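Local coordinates for protein L-hydantoinase (Arthrobacter aurescens, PDB 1GKR) that hydrolyses the ring of 5-substituted hydantoins, aryl derivatives more readily than alkyl ones, as a homotetramer binding two zinc ions per subunit, at residues 297-309 with 354-368. Residues are numbered along the deposited sequence; the frame is centred on the assembly and turned at random.
Sequences LWEQLENGLIDTL and RLSLERLVEVMCEKP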
ATOM      1  N   LEU A 297      16.197  11.549  -7.071  1.00 15.71           N
ATOM      2  CA  LEU A 297      15.990  11.496  -8.509  1.00 15.77           C
ATOM      3  C   LEU A 297      17.078  10.690  -9.199  1.00 16.28           C
ATOM      4  O   LEU A 297      16.784   9.820 -10.033  1.00 16.84           O
ATOM      5  CB  LEU A 297      15.974  12.913  -9.070  1.00 17.44           C
ATOM      6  CG  LEU A 297      14.720  13.426  -9.773  1.00 18.06           C
ATOM      7  CD1 LEU A 297      13.464  13.011  -9.044  1.00 16.16           C
ATOM      8  CD2 LEU A 297      14.820  14.942  -9.853  1.00 19.47           C
ATOM      9  N   TRP A 298      18.333  10.970  -8.851  1.00 15.01           N
ATOM     10  CA  TRP A 298      19.455  10.262  -9.459  1.00 15.61           C
ATOM     11  C   TRP A 298      19.450   8.767  -9.165  1.00 17.89           C
ATOM     12  O   TRP A 298      19.884   7.968  -9.999  1.00 18.93           O
ATOM     13  CB  TRP A 298      20.778  10.863  -9.019  1.00 12.23           C
ATOM     14  CG  TRP A 298      21.212  12.027  -9.853  1.00 14.61           C
ATOM     15  CD1 TRP A 298      21.164  13.358  -9.511  1.00 13.34           C
ATOM     16  CD2 TRP A 298      21.833  11.969 -11.140  1.00 15.31           C
ATOM     17  NE1 TRP A 298      21.727  14.125 -10.502  1.00 12.58           N
ATOM     18  CE2 TRP A 298      22.147  13.303 -11.514  1.00 15.43           C
ATOM     19  CE3 TRP A 298      22.159  10.921 -12.014  1.00 15.02           C
ATOM     20  CZ2 TRP A 298      22.773  13.616 -12.726  1.00 16.75           C
ATOM     21  CZ3 TRP A 298      22.782  11.228 -13.221  1.00 16.77           C
ATOM     22  CH2 TRP A 298      23.084  12.569 -13.566  1.00 18.99           C
ATOM     23  N   GLU A 299      18.972   8.388  -7.984  1.00 19.05           N
ATOM     24  CA  GLU A 299      18.897   6.974  -7.636  1.00 21.94           C
ATOM     25  C   GLU A 299      17.805   6.327  -8.478  1.00 20.58           C
ATOM     26  O   GLU A 299      17.988   5.267  -9.070  1.00 20.83           O
ATOM     27  CB  GLU A 299      18.548   6.804  -6.167  1.00 26.52           C
ATOM     28  CG  GLU A 299      19.689   7.041  -5.213  1.00 38.50           C
ATOM     29  CD  GLU A 299      19.240   6.950  -3.763  1.00 44.61           C
ATOM     30  OE1 GLU A 299      18.473   6.008  -3.440  1.00 46.56           O
ATOM     31  OE2 GLU A 299      19.656   7.813  -2.953  1.00 46.37           O
ATOM     32  N   GLN A 300      16.660   6.985  -8.533  1.00 20.65           N
ATOM     33  CA  GLN A 300      15.545   6.470  -9.296  1.00 21.04           C
ATOM     34  C   GLN A 300      15.922   6.277 -10.758  1.00 21.20           C
ATOM     35  O   GLN A 300      15.477   5.325 -11.402  1.00 21.62           O
ATOM     36  CB  GLN A 300      14.362   7.424  -9.171  1.00 20.04           C
ATOM     37  CG  GLN A 300      13.972   7.688  -7.736  1.00 17.64           C
ATOM     38  CD  GLN A 300      12.749   8.554  -7.632  1.00 20.66           C
ATOM     39  OE1 GLN A 300      12.690   9.633  -8.228  1.00 22.44           O
ATOM     40  NE2 GLN A 300      11.764   8.099  -6.871  1.00 18.26           N
ATOM     41  N   LEU A 301      16.755   7.175 -11.274  1.00 19.05           N
ATOM     42  CA  LEU A 301      17.173   7.102 -12.666  1.00 18.74           C
ATOM     43  C   LEU A 301      17.949   5.818 -12.918  1.00 18.54           C
ATOM     44  O   LEU A 301      17.564   5.000 -13.747  1.00 15.86           O
ATOM     45  CB  LEU A 301      18.051   8.304 -13.018  1.00 19.78           C
ATOM     46  CG  LEU A 301      18.089   8.842 -14.452  1.00 17.69           C
ATOM     47  CD1 LEU A 301      19.511   9.261 -14.761  1.00 16.27           C
ATOM     48  CD2 LEU A 301      17.620   7.816 -15.447  1.00 13.39           C
ATOM     49  N   GLU A 302      19.045   5.638 -12.192  1.00 19.67           N
ATOM     50  CA  GLU A 302      19.867   4.451 -12.369  1.00 21.14           C
ATOM     51  C   GLU A 302      19.105   3.181 -12.023  1.00 20.18           C
ATOM     52  O   GLU A 302      19.380   2.120 -12.579  1.00 19.92           O
ATOM     53  CB  GLU A 302      21.136   4.551 -11.514  1.00 23.99           C
ATOM     54  CG  GLU A 302      22.104   3.355 -11.595  1.00 29.95           C
ATOM     55  CD  GLU A 302      22.608   3.022 -13.010  1.00 35.47           C
ATOM     56  OE1 GLU A 302      22.914   3.949 -13.795  1.00 36.39           O
ATOM     57  OE2 GLU A 302      22.719   1.815 -13.327  1.00 38.24           O
ATOM     58  N   ASN A 303      18.134   3.289 -11.125  1.00 18.41           N
ATOM     59  CA  ASN A 303      17.380   2.118 -10.724  1.00 19.46           C
ATOM     60  C   ASN A 303      16.188   1.739 -11.595  1.00 19.82           C
ATOM     61  O   ASN A 303      15.517   0.741 -11.336  1.00 20.20           O
ATOM     62  CB  ASN A 303      16.951   2.261  -9.269  1.00 23.73           C
ATOM     63  CG  ASN A 303      18.114   2.076  -8.312  1.00 26.77           C
ATOM     64  OD1 ASN A 303      18.879   1.125  -8.444  1.00 30.94           O
ATOM     65  ND2 ASN A 303      18.251   2.976  -7.346  1.00 28.45           N
ATOM     66  N   GLY A 304      15.914   2.528 -12.624  1.00 18.67           N
ATOM     67  CA  GLY A 304      14.815   2.188 -13.504  1.00 16.99           C
ATOM     68  C   GLY A 304      13.440   2.778 -13.252  1.00 16.96           C
ATOM     69  O   GLY A 304      12.503   2.385 -13.940  1.00 15.98           O
ATOM     70  N   LEU A 305      13.294   3.696 -12.297  1.00 14.88           N
ATOM     71  CA  LEU A 305      11.983   4.294 -12.047  1.00 15.61           C
ATOM     72  C   LEU A 305      11.652   5.428 -13.016  1.00 17.13           C
ATOM     73  O   LEU A 305      10.500   5.849 -13.132  1.00 20.40           O
ATOM     74  CB  LEU A 305      11.881   4.811 -10.619  1.00 14.79           C
ATOM     75  CG  LEU A 305      11.652   3.724  -9.576  1.00 15.29           C
ATOM     76  CD1 LEU A 305      12.868   2.838  -9.512  1.00 15.99           C
ATOM     77  CD2 LEU A 305      11.392   4.354  -8.236  1.00 15.98           C
ATOM     78  N   ILE A 306      12.662   5.933 -13.706  1.00 15.53           N
ATOM     79  CA  ILE A 306      12.439   6.993 -14.666  1.00 12.30           C
ATOM     80  C   ILE A 306      12.525   6.370 -16.049  1.00 11.81           C
ATOM     81  O   ILE A 306      13.576   5.921 -16.468  1.00 16.43           O
ATOM     82  CB  ILE A 306      13.471   8.089 -14.470  1.00 10.64           C
ATOM     83  CG1 ILE A 306      13.222   8.737 -13.103  1.00  7.70           C
ATOM     84  CG2 ILE A 306      13.399   9.077 -15.608  1.00  6.64           C
ATOM     85  CD1 ILE A 306      14.064   9.937 -12.815  1.00 10.18           C
ATOM     86  N   ASP A 307      11.407   6.345 -16.754  1.00  9.43           N
ATOM     87  CA  ASP A 307      11.338   5.717 -18.065  1.00 10.25           C
ATOM     88  C   ASP A 307      12.034   6.396 -19.229  1.00 11.99           C
ATOM     89  O   ASP A 307      12.678   5.725 -20.034  1.00 15.01           O
ATOM     90  CB  ASP A 307       9.877   5.472 -18.415  1.00  7.77           C
ATOM     91  CG  ASP A 307       9.185   4.644 -17.370  1.00  8.24           C
ATOM     92  OD1 ASP A 307       9.550   3.456 -17.267  1.00  7.50           O
ATOM     93  OD2 ASP A 307       8.306   5.173 -16.643  1.00  4.16           O
ATOM     94  N   THR A 308      11.900   7.712 -19.340  1.00 11.39           N
ATOM     95  CA  THR A 308      12.535   8.431 -20.437  1.00  9.36           C
ATOM     96  C   THR A 308      13.086   9.775 -20.002  1.00 10.24           C
ATOM     97  O   THR A 308      12.698  10.336 -18.977  1.00  9.78           O
ATOM     98  CB  THR A 308      11.548   8.721 -21.584  1.00  8.44           C
ATOM     99  OG1 THR A 308      10.544   9.625 -21.109  1.00  6.82           O
ATOM    100  CG2 THR A 308      10.888   7.444 -22.083  1.00  4.76           C
ATOM    101  N   LEU A 309      13.990  10.297 -20.812  1.00 11.10           N
ATOM    102  CA  LEU A 309      14.587  11.592 -20.559  1.00  8.91           C
ATOM    103  C   LEU A 309      14.297  12.444 -21.798  1.00  9.70           C
ATOM    104  O   LEU A 309      14.473  11.998 -22.936  1.00 10.38           O
ATOM    105  CB  LEU A 309      16.085  11.426 -20.336  1.00  8.20           C
ATOM    106  CG  LEU A 309      16.652  11.755 -18.951  1.00 11.04           C
ATOM    107  CD1 LEU A 309      15.709  11.323 -17.863  1.00 10.60           C
ATOM    108  CD2 LEU A 309      18.008  11.085 -18.789  1.00  9.02           C
ATOM    109  N   ARG A 354      27.415   7.776 -11.425  1.00 23.15           N
ATOM    110  CA  ARG A 354      26.063   7.550 -10.917  1.00 23.46           C
ATOM    111  C   ARG A 354      25.021   7.127 -11.965  1.00 20.31           C
ATOM    112  O   ARG A 354      23.826   7.099 -11.682  1.00 20.27           O
ATOM    113  CB  ARG A 354      25.577   8.768 -10.122  1.00 24.68           C
ATOM    114  CG  ARG A 354      25.789  10.069 -10.800  1.00 32.80           C
ATOM    115  CD  ARG A 354      26.311  11.080  -9.809  1.00 38.51           C
ATOM    116  NE  ARG A 354      25.291  11.581  -8.890  1.00 43.25           N
ATOM    117  CZ  ARG A 354      24.794  12.815  -8.939  1.00 45.22           C
ATOM    118  NH1 ARG A 354      25.219  13.675  -9.872  1.00 44.38           N
ATOM    119  NH2 ARG A 354      23.898  13.200  -8.033  1.00 43.13           N
ATOM    120  N   LEU A 355      25.484   6.771 -13.158  1.00 16.89           N
ATOM    121  CA  LEU A 355      24.609   6.322 -14.230  1.00 17.62           C
ATOM    122  C   LEU A 355      25.394   5.425 -15.169  1.00 18.14           C
ATOM    123  O   LEU A 355      26.503   5.772 -15.572  1.00 21.85           O
ATOM    124  CB  LEU A 355      24.051   7.507 -15.024  1.00 16.94           C
ATOM    125  CG  LEU A 355      23.117   7.152 -16.196  1.00 16.70           C
ATOM    126  CD1 LEU A 355      21.925   6.350 -15.715  1.00 10.56           C
ATOM    127  CD2 LEU A 355      22.637   8.431 -16.850  1.00 17.48           C
ATOM    128  N   SER A 356      24.835   4.273 -15.524  1.00 14.42           N
ATOM    129  CA  SER A 356      25.544   3.382 -16.427  1.00 14.37           C
ATOM    130  C   SER A 356      25.202   3.717 -17.869  1.00 17.61           C
ATOM    131  O   SER A 356      24.114   4.237 -18.162  1.00 18.15           O
ATOM    132  CB  SER A 356      25.185   1.933 -16.140  1.00 13.14           C
ATOM    133  OG  SER A 356      23.806   1.714 -16.320  1.00 16.86           O
ATOM    134  N   LEU A 357      26.144   3.447 -18.767  1.00 15.88           N
ATOM    135  CA  LEU A 357      25.923   3.711 -20.176  1.00 15.53           C
ATOM    136  C   LEU A 357      24.696   2.952 -20.649  1.00 16.79           C
ATOM    137  O   LEU A 357      23.897   3.478 -21.422  1.00 20.36           O
ATOM    138  CB  LEU A 357      27.130   3.278 -21.008  1.00 14.45           C
ATOM    139  CG  LEU A 357      28.172   4.356 -21.291  1.00 16.07           C
ATOM    140  CD1 LEU A 357      29.428   3.750 -21.886  1.00 16.07           C
ATOM    141  CD2 LEU A 357      27.573   5.356 -22.244  1.00 13.03           C
ATOM    142  N   GLU A 358      24.548   1.719 -20.174  1.00 15.22           N
ATOM    143  CA  GLU A 358      23.430   0.883 -20.577  1.00 13.31           C
ATOM    144  C   GLU A 358      22.100   1.510 -20.239  1.00 13.31           C
ATOM    145  O   GLU A 358      21.174   1.484 -21.044  1.00 11.93           O
ATOM    146  CB  GLU A 358      23.524  -0.501 -19.932  1.00 15.24           C
ATOM    147  CG  GLU A 358      24.706  -1.342 -20.407  1.00 18.44           C
ATOM    148  CD  GLU A 358      25.925  -1.218 -19.509  1.00 22.04           C
ATOM    149  OE1 GLU A 358      26.198  -0.102 -19.011  1.00 24.22           O
ATOM    150  OE2 GLU A 358      26.617  -2.241 -19.309  1.00 24.57           O
ATOM    151  N   ARG A 359      21.996   2.077 -19.044  1.00 13.61           N
ATOM    152  CA  ARG A 359      20.746   2.699 -18.639  1.00 14.11           C
ATOM    153  C   ARG A 359      20.495   3.986 -19.433  1.00 15.67           C
ATOM    154  O   ARG A 359      19.361   4.273 -19.836  1.00 17.02           O
ATOM    155  CB  ARG A 359      20.774   2.992 -17.147  1.00 10.13           C
ATOM    156  CG  ARG A 359      19.589   3.797 -16.700  1.00 16.75           C
ATOM    157  CD  ARG A 359      18.785   3.051 -15.678  1.00 21.36           C
ATOM    158  NE  ARG A 359      18.019   1.959 -16.259  1.00 25.18           N
ATOM    159  CZ  ARG A 359      17.700   0.851 -15.595  1.00 28.48           C
ATOM    160  NH1 ARG A 359      18.086   0.686 -14.335  1.00 28.33           N
ATOM    161  NH2 ARG A 359      16.985  -0.093 -16.186  1.00 32.45           N
ATOM    162  N   LEU A 360      21.561   4.752 -19.659  1.00 15.41           N
ATOM    163  CA  LEU A 360      21.462   5.992 -20.411  1.00 13.06           C
ATOM    164  C   LEU A 360      20.871   5.715 -21.778  1.00 11.97           C
ATOM    165  O   LEU A 360      19.979   6.424 -22.229  1.00 12.93           O
ATOM    166  CB  LEU A 360      22.838   6.637 -20.570  1.00 12.75           C
ATOM    167  CG  LEU A 360      22.862   8.014 -21.241  1.00 12.07           C
ATOM    168  CD1 LEU A 360      24.041   8.814 -20.732  1.00 12.27           C
ATOM    169  CD2 LEU A 360      22.935   7.863 -22.741  1.00 10.59           C
ATOM    170  N   VAL A 361      21.367   4.683 -22.442  1.00  9.59           N
ATOM    171  CA  VAL A 361      20.848   4.350 -23.759  1.00 12.27           C
ATOM    172  C   VAL A 361      19.387   3.911 -23.697  1.00 12.96           C
ATOM    173  O   VAL A 361      18.615   4.141 -24.628  1.00 12.98           O
ATOM    174  CB  VAL A 361      21.705   3.249 -24.423  1.00 12.08           C
ATOM    175  CG1 VAL A 361      20.968   2.611 -25.589  1.00  8.49           C
ATOM    176  CG2 VAL A 361      22.987   3.868 -24.918  1.00 13.02           C
ATOM    177  N   GLU A 362      19.005   3.297 -22.585  1.00 14.37           N
ATOM    178  CA  GLU A 362      17.638   2.833 -22.424  1.00 15.20           C
ATOM    179  C   GLU A 362      16.648   3.985 -22.313  1.00 14.44           C
ATOM    180  O   GLU A 362      15.610   3.986 -22.990  1.00 13.89           O
ATOM    181  CB  GLU A 362      17.512   1.952 -21.183  1.00 16.69           C
ATOM    182  CG  GLU A 362      16.153   1.296 -21.065  1.00 18.61           C
ATOM    183  CD  GLU A 362      15.968   0.547 -19.765  1.00 21.46           C
ATOM    184  OE1 GLU A 362      16.350   1.103 -18.709  1.00 25.42           O
ATOM    185  OE2 GLU A 362      15.428  -0.584 -19.799  1.00 19.56           O
ATOM    186  N   VAL A 363      16.971   4.964 -21.467  1.00 11.70           N
ATOM    187  CA  VAL A 363      16.078   6.103 -21.260  1.00 13.06           C
ATOM    188  C   VAL A 363      16.169   7.230 -22.310  1.00 15.73           C
ATOM    189  O   VAL A 363      15.235   8.034 -22.441  1.00 16.44           O
ATOM    190  CB  VAL A 363      16.297   6.729 -19.871  1.00  9.89           C
ATOM    191  CG1 VAL A 363      16.146   5.688 -18.798  1.00  1.37           C
ATOM    192  CG2 VAL A 363      17.655   7.359 -19.805  1.00 10.97           C
ATOM    193  N   MET A 364      17.278   7.290 -23.050  1.00 14.20           N
ATOM    194  CA  MET A 364      17.457   8.330 -24.053  1.00 14.00           C
ATOM    195  C   MET A 364      17.293   7.859 -25.481  1.00 15.04           C
ATOM    196  O   MET A 364      17.200   8.689 -26.389  1.00 17.07           O
ATOM    197  CB  MET A 364      18.824   9.011 -23.903  1.00  9.27           C
ATOM    198  CG  MET A 364      18.916   9.827 -22.649  1.00 12.12           C
ATOM    199  SD  MET A 364      20.404  10.791 -22.500  1.00 17.33           S
ATOM    200  CE  MET A 364      19.905  12.301 -23.312  1.00 10.61           C
ATOM    201  N   CYS A 365      17.254   6.543 -25.691  1.00 13.65           N
ATOM    202  CA  CYS A 365      17.108   6.011 -27.039  1.00 12.54           C
ATOM    203  C   CYS A 365      16.012   4.973 -27.180  1.00 14.89           C
ATOM    204  O   CYS A 365      15.047   5.170 -27.911  1.00 16.13           O
ATOM    205  CB  CYS A 365      18.421   5.385 -27.509  1.00 13.22           C
ATOM    206  SG  CYS A 365      19.890   6.413 -27.267  1.00 13.13           S
ATOM    207  N   GLU A 366      16.166   3.862 -26.474  1.00 15.72           N
ATOM    208  CA  GLU A 366      15.213   2.770 -26.568  1.00 15.72           C
ATOM    209  C   GLU A 366      13.770   3.036 -26.157  1.00 16.20           C
ATOM    210  O   GLU A 366      12.874   2.941 -26.999  1.00 15.77           O
ATOM    211  CB  GLU A 366      15.758   1.562 -25.810  1.00 17.89           C
ATOM    212  CG  GLU A 366      16.825   0.814 -26.585  1.00 22.10           C
ATOM    213  CD  GLU A 366      17.634  -0.141 -25.725  1.00 23.64           C
ATOM    214  OE1 GLU A 366      17.049  -0.722 -24.784  1.00 21.74           O
ATOM    215  OE2 GLU A 366      18.846  -0.315 -26.010  1.00 24.25           O
ATOM    216  N   LYS A 367      13.533   3.360 -24.887  1.00 12.95           N
ATOM    217  CA  LYS A 367      12.169   3.584 -24.434  1.00 15.46           C
ATOM    218  C   LYS A 367      11.417   4.670 -25.207  1.00 14.05           C
ATOM    219  O   LYS A 367      10.273   4.462 -25.634  1.00 13.20           O
ATOM    220  CB  LYS A 367      12.144   3.875 -22.929  1.00 20.68           C
ATOM    221  CG  LYS A 367      11.712   2.683 -22.086  1.00 28.43           C
ATOM    222  CD  LYS A 367      12.146   2.853 -20.628  1.00 36.71           C
ATOM    223  CE  LYS A 367      11.601   1.730 -19.749  1.00 39.92           C
ATOM    224  NZ  LYS A 367      11.800   0.405 -20.410  1.00 45.92           N
ATOM    225  N   PRO A 368      12.025   5.853 -25.378  1.00 11.92           N
ATOM    226  CA  PRO A 368      11.232   6.821 -26.138  1.00 10.98           C
ATOM    227  C   PRO A 368      10.782   6.257 -27.505  1.00  9.61           C
ATOM    228  O   PRO A 368       9.616   6.356 -27.858  1.00  9.73           O
ATOM    229  CB  PRO A 368      12.161   8.041 -26.236  1.00  9.04           C
ATOM    230  CG  PRO A 368      13.525   7.520 -25.777  1.00  9.11           C
ATOM    231  CD  PRO A 368      13.224   6.474 -24.793  1.00  6.63           C
TER
HETATM  232  O   HOH W   1      22.743   6.847  -9.012  1.00 43.50           O
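A Schellman turn at the C-terminal end of helix 291-303 meets R359, on the first turn of helix 357-372, in the metal-dependent TIM-barrel domain; the axes of segments 297-303 and 357-368 run nearly perpendicular (89°). R359 NH1 donates to E302 O at 2.6 Å, the oxygen lying in the guanidinium plane, while G304 CA sits over one guanidinium face. On its other flank R359 grips E362 side-on, NE and NH2 both bonding OE1 (3.1 and 2.9 Å). Replacing R359 with an alanine would remove the guanidinium that lies against G304 CA and would probably leave E302 O without this donor and E362 without its close cationic mate. E302 returns the reach: with CG anti to the backbone N (chi1 180°) and a bend at chi2, its carboxylate takes S356 N on OE1 (2.6 Å) and S356 OG on the syn lone pair of OE2. S356 is also the N-cap, OG accepting from R359 N, so the E302 carboxylate holds both polar groups of the N-cap residue. Farther back, the R354 guanidinium lies flat on W298, CZ 3.5 Å above the centre of the five-membered ring; W298 NE1 donates to L268 O. L301 CD1 packs on L355 CD2 (3.9 Å), and L309 CD2 rests beside V363 CG2. L309 N bonds V363 O at 3.1 Å, linking strand 308-309 directly to helix 357-372. That strand pairs with strand 259-263, and T308 OG1 bonds E59 of strand 51-62, which also carries the zinc ligands H60 and H62; helix 341-350 touches L301 and M364, and helix 243-254 touches Q300 and D307.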